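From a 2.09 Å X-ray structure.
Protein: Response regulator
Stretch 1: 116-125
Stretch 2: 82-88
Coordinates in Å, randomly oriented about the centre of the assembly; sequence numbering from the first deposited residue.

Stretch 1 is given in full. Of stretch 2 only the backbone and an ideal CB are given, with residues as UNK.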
# COMPACT_ATOMS: atom_id res chain seq x y z
N LYS B 116 -14.11 2.64 5.54
CA LYS B 116 -14.80 3.88 5.12
C LYS B 116 -14.36 4.34 3.72
O LYS B 116 -15.19 4.77 2.89
CB LYS B 116 -14.55 5.00 6.12
CG LYS B 116 -15.21 6.37 5.76
CD LYS B 116 -14.60 7.49 6.64
CE LYS B 116 -15.48 8.78 6.69
NZ LYS B 116 -14.92 9.79 7.70
N LEU B 117 -13.05 4.29 3.48
CA LEU B 117 -12.54 4.62 2.12
C LEU B 117 -13.23 3.81 1.01
O LEU B 117 -13.67 4.37 0.00
CB LEU B 117 -11.02 4.45 2.02
CG LEU B 117 -10.36 4.82 0.67
CD1 LEU B 117 -10.64 6.28 0.16
CD2 LEU B 117 -8.81 4.60 0.79
N LEU B 118 -13.28 2.50 1.18
CA LEU B 118 -13.89 1.64 0.19
C LEU B 118 -15.39 1.98 -0.02
O LEU B 118 -15.89 2.02 -1.16
CB LEU B 118 -13.63 0.18 0.57
CG LEU B 118 -14.04 -0.90 -0.42
CD1 LEU B 118 -13.08 -0.97 -1.66
CD2 LEU B 118 -14.28 -2.34 0.31
N GLU B 119 -16.11 2.28 1.06
CA GLU B 119 -17.52 2.71 0.96
C GLU B 119 -17.66 3.94 0.08
O GLU B 119 -18.49 3.96 -0.82
CB GLU B 119 -18.09 3.01 2.34
CG GLU B 119 -18.46 1.76 3.11
CD GLU B 119 -18.98 2.06 4.50
OE1 GLU B 119 -18.74 1.21 5.41
OE2 GLU B 119 -19.62 3.13 4.70
N LEU B 120 -16.83 4.96 0.33
CA LEU B 120 -16.80 6.16 -0.53
C LEU B 120 -16.46 5.85 -1.98
O LEU B 120 -17.09 6.39 -2.86
CB LEU B 120 -15.83 7.21 0.01
CG LEU B 120 -16.04 7.73 1.42
CD1 LEU B 120 -14.81 8.57 1.85
CD2 LEU B 120 -17.35 8.51 1.56
N VAL B 121 -15.45 5.01 -2.21
CA VAL B 121 -15.06 4.63 -3.58
C VAL B 121 -16.16 3.88 -4.36
O VAL B 121 -16.52 4.24 -5.50
CB VAL B 121 -13.73 3.80 -3.58
CG1 VAL B 121 -13.47 3.24 -4.95
CG2 VAL B 121 -12.55 4.65 -3.11
N ASN B 122 -16.69 2.82 -3.74
CA ASN B 122 -17.82 2.05 -4.28
C ASN B 122 -19.02 2.92 -4.62
O ASN B 122 -19.60 2.80 -5.72
CB ASN B 122 -18.22 0.94 -3.30
CG ASN B 122 -17.24 -0.23 -3.32
OD1 ASN B 122 -16.52 -0.41 -4.29
ND2 ASN B 122 -17.22 -1.04 -2.26
N LYS B 123 -19.36 3.84 -3.71
CA LYS B 123 -20.45 4.78 -3.92
C LYS B 123 -20.21 5.73 -5.09
O LYS B 123 -21.10 5.92 -5.94
CB LYS B 123 -20.74 5.55 -2.63
CG LYS B 123 -21.78 6.67 -2.76
CD LYS B 123 -22.37 7.00 -1.38
CE LYS B 123 -23.10 8.35 -1.37
NZ LYS B 123 -23.52 8.74 0.03
N GLU B 124 -19.03 6.34 -5.14
CA GLU B 124 -18.69 7.22 -6.25
C GLU B 124 -18.62 6.51 -7.58
O GLU B 124 -19.05 7.04 -8.60
CB GLU B 124 -17.37 7.95 -6.01
CG GLU B 124 -17.50 9.19 -5.14
CD GLU B 124 -18.39 10.27 -5.75
OE1 GLU B 124 -18.14 10.77 -6.87
OE2 GLU B 124 -19.33 10.68 -5.08
N LEU B 125 -18.08 5.30 -7.57
CA LEU B 125 -17.92 4.52 -8.79
C LEU B 125 -19.15 3.68 -9.16
O LEU B 125 -19.11 2.92 -10.15
CB LEU B 125 -16.69 3.62 -8.68
CG LEU B 125 -15.30 4.28 -8.59
CD1 LEU B 125 -14.23 3.20 -8.47
CD2 LEU B 125 -15.02 5.21 -9.77
N UNK B 82 -14.23 16.09 -11.83
CA UNK B 82 -13.57 14.88 -11.30
C UNK B 82 -13.86 14.66 -9.80
O UNK B 82 -13.66 15.56 -8.98
CB UNK B 82 -12.06 14.98 -11.52
N UNK B 83 -14.37 13.48 -9.49
CA UNK B 83 -14.51 13.04 -8.11
C UNK B 83 -13.16 12.90 -7.40
O UNK B 83 -12.28 12.20 -7.88
CB UNK B 83 -15.26 11.71 -8.07
N UNK B 84 -13.02 13.55 -6.25
CA UNK B 84 -11.76 13.55 -5.53
C UNK B 84 -12.04 13.23 -4.07
O UNK B 84 -12.93 13.83 -3.45
CB UNK B 84 -11.04 14.89 -5.67
N UNK B 85 -11.27 12.28 -3.55
CA UNK B 85 -11.26 11.93 -2.12
C UNK B 85 -9.83 12.30 -1.62
O UNK B 85 -8.82 11.89 -2.19
CB UNK B 85 -11.59 10.45 -1.89
N UNK B 86 -9.77 13.13 -0.58
CA UNK B 86 -8.50 13.52 0.06
C UNK B 86 -8.23 12.53 1.20
O UNK B 86 -9.13 12.27 2.03
CB UNK B 86 -8.55 14.96 0.58
N UNK B 87 -7.04 11.95 1.17
CA UNK B 87 -6.50 11.19 2.32
C UNK B 87 -5.22 11.86 2.81
O UNK B 87 -4.16 11.68 2.22
CB UNK B 87 -6.23 9.73 1.94
N UNK B 88 -5.31 12.61 3.92
CA UNK B 88 -4.24 13.53 4.29
C UNK B 88 -3.36 13.18 5.49
O UNK B 88 -3.87 12.73 6.55
CB UNK B 88 -4.87 14.90 4.56

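Stretch 2 runs nearly antiparallel to helix 116-124, at 173° between their directions and 10.2 Å between axes at closest approach. The gap is filled by side chains from both elements, and the alternation of the extended backbone decides which positions of stretch 2 contribute.

Position 82 has nothing of the helix within 5.5 Å of its ideal CB, so stretch 1 sets no rule and many residues would serve. It is Leu-82, which makes no contact with the helix.

Position 83 is the most tightly specified. Its CA-to-CB bond points toward the helix, and the ideal CB already lies 3.3 Å from Glu-124 OE1, a carboxylate oxygen able to accept a hydrogen bond. A carbon at the gamma position in the m well would run into that oxygen, and a bare methyl would leave it without a partner from this position. A short side chain with a donor suits best: serine, or threonine if its methyl can be placed. The deposited residue is Ser-83, with chi1 at -75° (m). Ser-83 OG donates a short hydrogen bond of 2.5 Å to OE1 of Glu-124, whose chi1 and chi2 are both m.

At position 84 the CA-to-CB bond points away, so the helix cannot choose among side chains. The extended phi/psi of -133/131 would favour a beta-branched residue, and Ile-84 is one.

Position 85 turns back toward the helix. Its ideal CB is 4.7 Å from Leu-117 CD1 and 5.3 Å from Leu-120 CD1, with Val-121 beyond: an apolar pocket with space left to fill. Isoleucine, leucine or methionine could reach into it, while valine would reach less far. Ile-85 occupies it, with chi1 m and chi2 t. Ile-85 CD1 packs 3.8 Å from Leu-120 CB and 4.0 Å from Val-121 CG2, and Ile-85 CG2 lies 3.9 Å from Leu-117 CD1. The helix covers more of Ile-85 than of any other residue of stretch 2.

Position 86 is out of the helix's reach and open to many choices as far as stretch 1 is concerned; it holds Val-86.

Position 87 points toward the helix, but nothing of stretch 1 lies within 5.5 Å of its ideal CB. Valine, isoleucine or leucine could extend toward Leu-117, and the extended backbone favours the beta-branched valine and isoleucine. Val-87, chi1 t, brings CG2 to 4.3 Å from Leu-117 CD1, a looser apolar contact.

Position 88 is also beyond reach. Ser-88 uses its OG for a hydrogen bond elsewhere in the structure.

Stretch 2 (82-88) LSIIVVS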
# COMPACT_ATOMS: atom_id res chain seq x y z
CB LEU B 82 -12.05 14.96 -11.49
CG LEU B 82 -11.23 13.76 -10.98
CD1 LEU B 82 -11.42 12.50 -11.82
CD2 LEU B 82 -9.76 14.16 -10.98
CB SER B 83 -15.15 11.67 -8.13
OG SER B 83 -16.50 11.85 -8.43
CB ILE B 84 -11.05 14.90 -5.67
CG1 ILE B 84 -10.73 15.16 -7.14
CG2 ILE B 84 -9.75 15.00 -4.82
CD1 ILE B 84 -10.17 16.57 -7.33
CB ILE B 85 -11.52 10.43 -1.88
CG1 ILE B 85 -12.94 10.03 -2.30
CG2 ILE B 85 -11.24 10.07 -0.35
CD1 ILE B 85 -13.13 8.54 -2.37
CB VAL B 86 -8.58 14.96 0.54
CG1 VAL B 86 -7.38 15.32 1.50
CG2 VAL B 86 -8.59 15.92 -0.74
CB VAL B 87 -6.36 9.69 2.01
CG1 VAL B 87 -5.87 8.91 3.26
CG2 VAL B 87 -7.78 9.10 1.56
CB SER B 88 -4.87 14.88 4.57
OG SER B 88 -3.87 15.84 4.76
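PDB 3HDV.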